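Local structure of tRNA nucleotidyl transferase-related protein (Thermotoga maritima, 3H38) at residues A[29-34]-A[139-144]; A[67-72]-A[79-84]; A[87-92]-A[97-102]. The protein is a class II CCA-adding enzyme that uses CTP and ATP on the tRNA 3' end, this chain being the C-terminal, nucleotidyltransferase-containing part of a longer protein. All blocks are in the same frame, centred on the assembly; numbering follows the deposited sequence.

Contact 1. Residues A[29-34]-A[139-144]; sequences FGDEVN and KLNPKD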
loop_
_atom_site.group_PDB
_atom_site.type_symbol
_atom_site.label_atom_id
_atom_site.label_comp_id
_atom_site.label_asym_id
_atom_site.label_seq_id
_atom_site.Cartn_x
_atom_site.Cartn_y
_atom_site.Cartn_z
ATOM N N PHE A 29 -24.688 24.104 -12.749
ATOM C CA PHE A 29 -24.308 25.016 -11.664
ATOM C C PHE A 29 -23.104 25.842 -12.070
ATOM O O PHE A 29 -22.982 26.997 -11.673
ATOM C CB PHE A 29 -23.953 24.279 -10.371
ATOM C CG PHE A 29 -25.055 23.430 -9.825
ATOM C CD1 PHE A 29 -24.777 22.418 -8.921
ATOM C CD2 PHE A 29 -26.373 23.630 -10.223
ATOM C CE1 PHE A 29 -25.795 21.623 -8.416
ATOM C CE2 PHE A 29 -27.392 22.839 -9.722
ATOM C CZ PHE A 29 -27.103 21.834 -8.821
ATOM N N GLY A 30 -22.203 25.243 -12.848
ATOM C CA GLY A 30 -20.995 25.929 -13.276
ATOM C C GLY A 30 -21.374 27.195 -14.021
ATOM O O GLY A 30 -20.923 28.281 -13.675
ATOM N N ASP A 31 -22.220 27.047 -15.035
ATOM C CA ASP A 31 -22.704 28.169 -15.827
ATOM C C ASP A 31 -23.422 29.214 -14.978
ATOM O O ASP A 31 -23.278 30.413 -15.204
ATOM C CB ASP A 31 -23.670 27.682 -16.901
ATOM C CG ASP A 31 -22.961 27.038 -18.067
ATOM O OD1 ASP A 31 -21.715 26.933 -17.995
ATOM O OD2 ASP A 31 -23.643 26.648 -19.049
ATOM N N GLU A 32 -24.200 28.754 -14.011
ATOM C CA GLU A 32 -25.044 29.648 -13.236
ATOM C C GLU A 32 -24.232 30.479 -12.260
ATOM O O GLU A 32 -24.729 31.461 -11.718
ATOM C CB GLU A 32 -26.129 28.864 -12.503
ATOM C CG GLU A 32 -27.275 28.435 -13.414
ATOM C CD GLU A 32 -28.164 27.386 -12.770
ATOM O OE1 GLU A 32 -29.167 26.996 -13.401
ATOM O OE2 GLU A 32 -27.859 26.941 -11.640
ATOM N N VAL A 33 -22.983 30.078 -12.043
ATOM C CA VAL A 33 -22.062 30.841 -11.211
ATOM C C VAL A 33 -20.796 31.165 -11.995
ATOM O O VAL A 33 -19.779 31.543 -11.428
ATOM C CB VAL A 33 -21.704 30.079 -9.934
ATOM C CG1 VAL A 33 -22.935 29.928 -9.063
ATOM C CG2 VAL A 33 -21.112 28.702 -10.278
ATOM N N ASN A 34 -20.866 31.007 -13.311
ATOM C CA ASN A 34 -19.757 31.393 -14.178
ATOM C C ASN A 34 -18.406 30.740 -13.880
ATOM O O ASN A 34 -17.369 31.396 -13.944
ATOM C CB ASN A 34 -19.608 32.916 -14.198
ATOM C CG ASN A 34 -20.809 33.600 -14.807
ATOM O OD1 ASN A 34 -21.095 33.435 -15.998
ATOM N ND2 ASN A 34 -21.533 34.364 -13.990
ATOM N N LYS A 139 -15.094 18.216 -19.715
ATOM C CA LYS A 139 -15.777 19.417 -19.298
ATOM C C LYS A 139 -17.243 19.121 -19.085
ATOM O O LYS A 139 -17.874 18.493 -19.932
ATOM C CB LYS A 139 -15.589 20.502 -20.356
ATOM C CG LYS A 139 -16.204 21.816 -19.989
ATOM C CD LYS A 139 -15.659 22.900 -20.892
ATOM C CE LYS A 139 -16.063 24.296 -20.364
ATOM N NZ LYS A 139 -15.892 25.278 -21.446
ATOM N N LEU A 140 -17.790 19.606 -17.974
ATOM C CA LEU A 140 -19.204 19.390 -17.652
ATOM C C LEU A 140 -20.204 20.508 -17.996
ATOM O O LEU A 140 -21.403 20.279 -17.923
ATOM C CB LEU A 140 -19.350 18.995 -16.180
ATOM C CG LEU A 140 -18.474 17.776 -15.849
ATOM C CD1 LEU A 140 -18.794 17.210 -14.471
ATOM C CD2 LEU A 140 -18.650 16.692 -16.929
ATOM N N ASN A 141 -19.729 21.701 -18.352
ATOM C CA ASN A 141 -20.640 22.802 -18.645
ATOM C C ASN A 141 -21.448 22.429 -19.884
ATOM O O ASN A 141 -20.899 21.791 -20.801
ATOM C CB ASN A 141 -19.888 24.114 -18.871
ATOM C CG ASN A 141 -19.042 24.538 -17.665
ATOM O OD1 ASN A 141 -19.496 25.304 -16.788
ATOM N ND2 ASN A 141 -17.804 24.053 -17.621
ATOM N N PRO A 142 -22.755 22.788 -19.896
ATOM C CA PRO A 142 -23.750 22.328 -20.880
ATOM C C PRO A 142 -23.299 22.374 -22.344
ATOM O O PRO A 142 -23.338 21.333 -23.005
ATOM C CB PRO A 142 -24.930 23.261 -20.627
ATOM C CG PRO A 142 -24.880 23.476 -19.127
ATOM C CD PRO A 142 -23.396 23.521 -18.782
ATOM N N LYS A 143 -22.862 23.524 -22.849
ATOM C CA LYS A 143 -22.412 23.561 -24.241
ATOM C C LYS A 143 -21.249 22.582 -24.520
ATOM O O LYS A 143 -21.158 22.009 -25.607
ATOM C CB LYS A 143 -22.017 24.988 -24.701
ATOM C CG LYS A 143 -21.254 24.967 -26.044
ATOM C CD LYS A 143 -21.161 26.303 -26.732
ATOM C CE LYS A 143 -19.765 26.521 -27.311
ATOM N NZ LYS A 143 -19.329 25.555 -28.327
ATOM N N ASP A 144 -20.349 22.402 -23.556
ATOM C CA ASP A 144 -19.163 21.579 -23.806
ATOM C C ASP A 144 -19.230 20.209 -23.152
ATOM O O ASP A 144 -18.255 19.469 -23.179
ATOM C CB ASP A 144 -17.854 22.335 -23.452
ATOM C CG ASP A 144 -17.631 23.579 -24.365
ATOM O OD1 ASP A 144 -16.988 24.577 -23.934
ATOM O OD2 ASP A 144 -18.133 23.559 -25.519
HETATM O O HOH W 1 -22.148 26.024 -21.454
#

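Contact 2. Residues A[67-72]-A[79-84]; sequences FAEYAK and LVKHDK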
loop_
_atom_site.group_PDB
_atom_site.type_symbol
_atom_site.label_atom_id
_atom_site.label_comp_id
_atom_site.label_asym_id
_atom_site.label_seq_id
_atom_site.Cartn_x
_atom_site.Cartn_y
_atom_site.Cartn_z
ATOM N N PHE A 67 -18.751 27.320 -5.111
ATOM C CA PHE A 67 -19.397 26.311 -5.946
ATOM C C PHE A 67 -20.022 25.223 -5.081
ATOM O O PHE A 67 -21.171 24.857 -5.266
ATOM C CB PHE A 67 -18.381 25.698 -6.913
ATOM C CG PHE A 67 -18.982 24.752 -7.876
ATOM C CD1 PHE A 67 -19.388 25.186 -9.123
ATOM C CD2 PHE A 67 -19.170 23.424 -7.535
ATOM C CE1 PHE A 67 -19.973 24.313 -10.027
ATOM C CE2 PHE A 67 -19.758 22.522 -8.446
ATOM C CZ PHE A 67 -20.156 22.976 -9.691
ATOM N N ALA A 68 -19.249 24.688 -4.145
ATOM C CA ALA A 68 -19.785 23.689 -3.237
ATOM C C ALA A 68 -21.022 24.240 -2.516
ATOM O O ALA A 68 -22.030 23.553 -2.411
ATOM C CB ALA A 68 -18.718 23.239 -2.250
ATOM N N GLU A 69 -20.954 25.465 -2.031
ATOM C CA GLU A 69 -22.068 26.088 -1.358
ATOM C C GLU A 69 -23.292 26.163 -2.251
ATOM O O GLU A 69 -24.382 25.810 -1.870
ATOM C CB GLU A 69 -21.670 27.482 -0.887
ATOM C CG GLU A 69 -21.105 27.537 0.519
ATOM C CD GLU A 69 -20.152 28.699 0.746
ATOM O OE1 GLU A 69 -19.901 29.479 -0.182
ATOM O OE2 GLU A 69 -19.650 28.859 1.869
ATOM N N TYR A 70 -23.085 26.643 -3.454
ATOM C CA TYR A 70 -24.133 26.739 -4.456
ATOM C C TYR A 70 -24.724 25.378 -4.767
ATOM O O TYR A 70 -25.946 25.214 -4.784
ATOM C CB TYR A 70 -23.581 27.341 -5.742
ATOM C CG TYR A 70 -24.654 27.611 -6.751
ATOM C CD1 TYR A 70 -25.578 28.623 -6.544
ATOM C CD2 TYR A 70 -24.760 26.848 -7.905
ATOM C CE1 TYR A 70 -26.576 28.880 -7.463
ATOM C CE2 TYR A 70 -25.758 27.094 -8.836
ATOM C CZ TYR A 70 -26.662 28.113 -8.607
ATOM O OH TYR A 70 -27.658 28.364 -9.520
ATOM N N ALA A 71 -23.842 24.414 -5.036
ATOM C CA ALA A 71 -24.234 23.025 -5.255
ATOM C C ALA A 71 -25.056 22.501 -4.083
ATOM O O ALA A 71 -26.046 21.789 -4.274
ATOM C CB ALA A 71 -22.999 22.145 -5.457
ATOM N N LYS A 72 -24.645 22.840 -2.869
ATOM C CA LYS A 72 -25.262 22.274 -1.696
ATOM C C LYS A 72 -26.728 22.542 -1.611
ATOM O O LYS A 72 -27.453 21.722 -1.137
ATOM C CB LYS A 72 -24.600 22.753 -0.417
ATOM C CG LYS A 72 -24.909 21.871 0.769
ATOM C CD LYS A 72 -25.393 22.643 1.949
ATOM C CE LYS A 72 -25.723 21.713 3.081
ATOM N NZ LYS A 72 -24.938 21.962 4.312
ATOM N N LEU A 79 -21.570 19.416 3.906
ATOM C CA LEU A 79 -20.474 20.112 3.237
ATOM C C LEU A 79 -19.266 20.312 4.150
ATOM O O LEU A 79 -19.291 21.125 5.077
ATOM C CB LEU A 79 -20.956 21.446 2.665
ATOM C CG LEU A 79 -20.092 22.118 1.593
ATOM C CD1 LEU A 79 -19.232 23.219 2.180
ATOM C CD2 LEU A 79 -19.241 21.099 0.858
ATOM N N VAL A 80 -18.217 19.546 3.874
ATOM C CA VAL A 80 -16.967 19.614 4.619
ATOM C C VAL A 80 -15.963 20.507 3.876
ATOM O O VAL A 80 -15.650 20.253 2.712
ATOM C CB VAL A 80 -16.374 18.180 4.808
ATOM C CG1 VAL A 80 -14.992 18.206 5.481
ATOM C CG2 VAL A 80 -17.331 17.310 5.601
ATOM N N LYS A 81 -15.417 21.526 4.516
ATOM C CA LYS A 81 -14.307 22.229 3.891
ATOM C C LYS A 81 -13.110 21.369 4.091
ATOM O O LYS A 81 -13.237 20.236 4.491
ATOM C CB LYS A 81 -14.036 23.607 4.456
ATOM C CG LYS A 81 -15.217 24.256 5.075
ATOM C CD LYS A 81 -15.904 25.181 4.127
ATOM C CE LYS A 81 -17.376 25.194 4.406
ATOM N NZ LYS A 81 -17.976 26.440 3.965
ATOM N N HIS A 82 -11.930 21.873 3.831
ATOM C CA HIS A 82 -10.780 21.025 3.974
ATOM C C HIS A 82 -9.606 21.875 4.181
ATOM O O HIS A 82 -9.669 23.080 4.110
ATOM C CB HIS A 82 -10.492 20.201 2.713
ATOM C CG HIS A 82 -11.358 18.996 2.544
ATOM N ND1 HIS A 82 -11.655 18.139 3.574
ATOM C CD2 HIS A 82 -11.959 18.488 1.451
ATOM C CE1 HIS A 82 -12.424 17.170 3.125
ATOM N NE2 HIS A 82 -12.622 17.357 1.839
ATOM N N ASP A 83 -8.514 21.213 4.472
ATOM C CA ASP A 83 -7.259 21.872 4.509
ATOM C C ASP A 83 -6.584 21.390 3.240
ATOM O O ASP A 83 -5.970 20.344 3.213
ATOM C CB ASP A 83 -6.480 21.394 5.717
ATOM C CG ASP A 83 -6.921 22.045 7.005
ATOM O OD1 ASP A 83 -6.818 23.268 7.140
ATOM O OD2 ASP A 83 -7.346 21.319 7.901
ATOM N N LYS A 84 -6.730 22.175 2.192
ATOM C CA LYS A 84 -6.055 22.055 0.896
ATOM C C LYS A 84 -6.408 23.383 0.290
ATOM O O LYS A 84 -7.501 23.850 0.496
ATOM C CB LYS A 84 -6.596 20.913 0.093
ATOM C CG LYS A 84 -5.673 20.452 -1.006
ATOM C CD LYS A 84 -4.523 19.654 -0.483
ATOM C CE LYS A 84 -3.818 18.952 -1.581
ATOM N NZ LYS A 84 -4.815 18.213 -2.327
#

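Contact 3. Residues A[87-92]-A[97-102]; sequences TASLFL and RIDIAT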
loop_
_atom_site.group_PDB
_atom_site.type_symbol
_atom_site.label_atom_id
_atom_site.label_comp_id
_atom_site.label_asym_id
_atom_site.label_seq_id
_atom_site.Cartn_x
_atom_site.Cartn_y
_atom_site.Cartn_z
ATOM N N THR A 87 -10.404 23.296 -1.305
ATOM C CA THR A 87 -10.855 21.939 -1.450
ATOM C C THR A 87 -12.066 21.716 -0.571
ATOM O O THR A 87 -12.119 22.151 0.589
ATOM C CB THR A 87 -9.720 20.960 -1.106
ATOM O OG1 THR A 87 -8.807 20.898 -2.210
ATOM C CG2 THR A 87 -10.258 19.574 -0.839
ATOM N N ALA A 88 -13.055 21.051 -1.137
ATOM C CA ALA A 88 -14.281 20.817 -0.409
ATOM C C ALA A 88 -14.780 19.465 -0.827
ATOM O O ALA A 88 -14.365 18.940 -1.863
ATOM C CB ALA A 88 -15.307 21.890 -0.739
ATOM N N SER A 89 -15.661 18.896 -0.011
ATOM C CA SER A 89 -16.347 17.663 -0.363
ATOM C C SER A 89 -17.813 17.753 0.051
ATOM O O SER A 89 -18.110 18.083 1.192
ATOM C CB SER A 89 -15.651 16.474 0.291
ATOM O OG SER A 89 -14.311 16.389 -0.159
ATOM N N LEU A 90 -18.713 17.437 -0.855
ATOM C CA LEU A 90 -20.103 17.420 -0.495
ATOM C C LEU A 90 -20.513 15.983 -0.387
ATOM O O LEU A 90 -20.421 15.215 -1.324
ATOM C CB LEU A 90 -20.959 18.159 -1.506
ATOM C CG LEU A 90 -22.402 18.528 -1.203
ATOM C CD1 LEU A 90 -22.622 18.988 0.175
ATOM C CD2 LEU A 90 -22.866 19.569 -2.112
ATOM N N PHE A 91 -20.960 15.626 0.795
ATOM C CA PHE A 91 -21.435 14.282 1.074
ATOM C C PHE A 91 -22.944 14.232 0.952
ATOM O O PHE A 91 -23.659 14.733 1.820
ATOM C CB PHE A 91 -21.035 13.868 2.487
ATOM C CG PHE A 91 -19.555 13.783 2.695
ATOM C CD1 PHE A 91 -18.883 12.592 2.479
ATOM C CD2 PHE A 91 -18.834 14.895 3.104
ATOM C CE1 PHE A 91 -17.505 12.509 2.670
ATOM C CE2 PHE A 91 -17.467 14.819 3.296
ATOM C CZ PHE A 91 -16.799 13.621 3.074
ATOM N N LEU A 92 -23.429 13.624 -0.123
ATOM C CA LEU A 92 -24.863 13.538 -0.367
ATOM C C LEU A 92 -25.511 12.431 0.451
ATOM O O LEU A 92 -24.985 11.319 0.534
ATOM C CB LEU A 92 -25.121 13.294 -1.845
ATOM C CG LEU A 92 -24.301 14.241 -2.709
ATOM C CD1 LEU A 92 -24.526 13.917 -4.168
ATOM C CD2 LEU A 92 -24.661 15.691 -2.376
ATOM N N ARG A 97 -20.373 10.918 -2.718
ATOM C CA ARG A 97 -19.710 12.122 -2.241
ATOM C C ARG A 97 -18.890 12.853 -3.319
ATOM O O ARG A 97 -18.061 12.259 -4.022
ATOM C CB ARG A 97 -18.849 11.785 -1.023
ATOM C CG ARG A 97 -17.436 11.333 -1.335
ATOM C CD ARG A 97 -16.425 12.337 -0.829
ATOM N NE ARG A 97 -15.171 11.676 -0.480
ATOM C CZ ARG A 97 -14.281 12.166 0.379
ATOM N NH1 ARG A 97 -14.506 13.328 0.983
ATOM N NH2 ARG A 97 -13.164 11.496 0.638
ATOM N N ILE A 98 -19.133 14.154 -3.419
ATOM C CA ILE A 98 -18.518 15.009 -4.423
ATOM C C ILE A 98 -17.281 15.715 -3.884
ATOM O O ILE A 98 -17.371 16.491 -2.937
ATOM C CB ILE A 98 -19.526 16.081 -4.876
ATOM C CG1 ILE A 98 -20.869 15.421 -5.207
ATOM C CG2 ILE A 98 -18.985 16.874 -6.054
ATOM C CD1 ILE A 98 -22.036 16.389 -5.323
ATOM N N ASP A 99 -16.128 15.430 -4.476
ATOM C CA ASP A 99 -14.927 16.201 -4.206
ATOM C C ASP A 99 -14.938 17.411 -5.141
ATOM O O ASP A 99 -15.366 17.320 -6.299
ATOM C CB ASP A 99 -13.680 15.355 -4.452
ATOM C CG ASP A 99 -13.495 14.243 -3.403
ATOM O OD1 ASP A 99 -13.666 14.527 -2.195
ATOM O OD2 ASP A 99 -13.165 13.089 -3.791
ATOM N N ILE A 100 -14.495 18.554 -4.637
ATOM C CA ILE A 100 -14.487 19.760 -5.445
ATOM C C ILE A 100 -13.250 20.562 -5.141
ATOM O O ILE A 100 -13.039 20.958 -3.994
ATOM C CB ILE A 100 -15.684 20.672 -5.144
ATOM C CG1 ILE A 100 -16.918 19.854 -4.800
ATOM C CG2 ILE A 100 -15.959 21.578 -6.327
ATOM C CD1 ILE A 100 -18.188 20.682 -4.772
ATOM N N ALA A 101 -12.445 20.817 -6.171
ATOM C CA ALA A 101 -11.235 21.605 -6.026
ATOM C C ALA A 101 -11.095 22.668 -7.123
ATOM O O ALA A 101 -11.559 22.482 -8.241
ATOM C CB ALA A 101 -10.007 20.684 -5.987
ATOM N N THR A 102 -10.464 23.787 -6.769
ATOM C CA THR A 102 -10.147 24.889 -7.683
ATOM C C THR A 102 -8.956 24.521 -8.566
ATOM O O THR A 102 -7.959 24.001 -8.076
ATOM C CB THR A 102 -9.739 26.145 -6.860
ATOM O OG1 THR A 102 -10.801 26.504 -5.965
ATOM C CG2 THR A 102 -9.403 27.332 -7.764
#

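Contact 1. Residues A[29-34]-A[139-144]
Asp31 reaches from the last turn of helix 17-32 to Asn141 and Pro142, in the loop that joins the neighbouring antiparallel strands 137-139 and 147-149 of the head-domain sheet. The helix ends here in a Schellman motif: Asn34, with positive phi, is the C-prime residue, and Asn34 N bonds to Asp31 O at 3.1 Å while Met35 N returns to Gly30 O. Asp31 has two roles, its carbonyl closing the helix end and its side chain alone making the contact with the loop.

From CB, which meets neither Asn141 nor Pro142 closely, the chain places CG beside the backbone N (chi1 -77°), and this carries the carboxylate over to the loop. Asp31 CG comes within 3.6 Å of Pro142 CD. At the tip the two oxygens part company. Asp31 OD1 turns to Asn141, lying 3.5 Å from Asn141 CB. The amide plane of Asn141 is only 15° from that of the carboxylate, but the amide is probably flipped in the model, so the polar pairing here remains doubtful. Asp31 OD2 meets the proline ring, with Pro142 CD 3.1 Å away and CG a little farther.

Asn141 also packs on Pro36 and Val37, and Leu140 is bonded through its backbone to Val37. Within the loop Lys139 NZ forms a salt bridge with Asp144 OD1 at 2.8 Å, using the carboxylate lone pair that faces away from the other oxygen. A water completes the link: it donates to Asp31 OD2 at 2.9 Å and accepts from Lys143 N at 3.0 Å.

Contact 2. Residues A[67-72]-A[79-84]
Glu69 OE2 faces Lys81 NZ across 3.6 Å, a long salt bridge between two exposed residues and the only charge pairing between the two segments. The side chains meet at about a right angle. Lys81 bends at chi2 and chi3 to bring its ammonium round to the carboxylate of Glu69, which comes off the helix. Both residues also touch a neighbouring molecule in the crystal.

Beside this charged rim lies the apolar part of the contact. Ala68 CB, pointing toward the strand, rests against Leu79 CD2 at 3.8 Å. CG of Leu79 stands opposite the backbone N (chi1 -162°), and chi2 (-100°) departs from a staggered value; together these torsions set the CD2 branch against the alanine. This is where helix 64-72 lies on one face of the mixed sheet of the nucleotidyltransferase head domain, next to the outermost strand, 77-80. Ala68 and Phe67 continue the same layer onto Ile100, while Leu79 and Lys72 both cover Leu90. The helix also packs against helix 17-32, with Phe67 and Ala71 touching Phe29.

Lys72, one turn beyond Ala68, closes the end nearest the connection between helix and strand. Its backbone is still helical, Lys72 N bonding to Ala68 O at 2.7 Å, and its side chain reaches toward Leu79 of strand 77-80. The approach is loose: Lys72 NZ is 4.2 Å from Leu79 N and 4.3 Å from Leu79 CB.

Contact 3. Residues A[87-92]-A[97-102]
Strands 87-92 and 97-102 run antiparallel at 165°, their axes 4.5 Å apart at closest approach, as the two arms of a beta hairpin. Ala88 with Ile100 and Leu90 with Ile98 are hydrogen-bonded pairs, each joined by two N-H to O bonds, among them Ile100 N to Ala88 O at 2.8 Å and Leu90 N to Ile98 O at 2.7 Å. Between and beyond them Thr87 with Ala101, Ser89 with Asp99 and Phe91 with Arg97 are non-hydrogen-bonded pairs.

On one, apolar face Ala88, Leu90 and Ile100 lie against helix 64-72 and Ile98 against Leu75 and strand 56-60; Leu92 CD1 extends the layer to Ile98 CD1 at 3.7 Å. The opposite face is mixed, with Thr87, Ser89, Arg97 and Asp99 beside Phe91 and Ala101. Ser89 OG donates to Asp99 OD1 at 2.8 Å, nearly in line with the C-O bond, and is also bonded to His82 NE2. Arg97 lies beside Phe91, ring and guanidinium 25° apart; the bend at chi2 (114°) brings NH1 obliquely to Phe91 CZ. Arg97 NH1 stands 3.5 Å from Asp99 OD1, which sits above the guanidinium plane.

Ser89 thus holds OD1 by a hydrogen bond and Arg97 adds only a charge attraction, together probably helping to orient Asp99 beside Asp57 and Asp55, the three aspartates forming the magnesium site, vacant here, of the polymerase beta-like nucleotidyltransferase fold.

In the fold
From the N terminus, the chain enters contact 1 at the end of helix 17-32 and returns about a hundred residues later, so that this contact joins the helix end to the 139-144 loop. Contacts 2 and 3 both nest inside this long loop, in series: contact 2 joins helix 64-72 to strand 77-80 before contact 3 pairs the two strands of the hairpin. Their centres are about 6 Å apart, and strands 77-80 and 87-92 are neighbours in the sheet, with Val80 bonded to Ser89. Contact 1, its centre about 17 Å from each of the other centres, touches contact 2 through Glu32 and Tyr70, hence helix to helix, but does not touch contact 3.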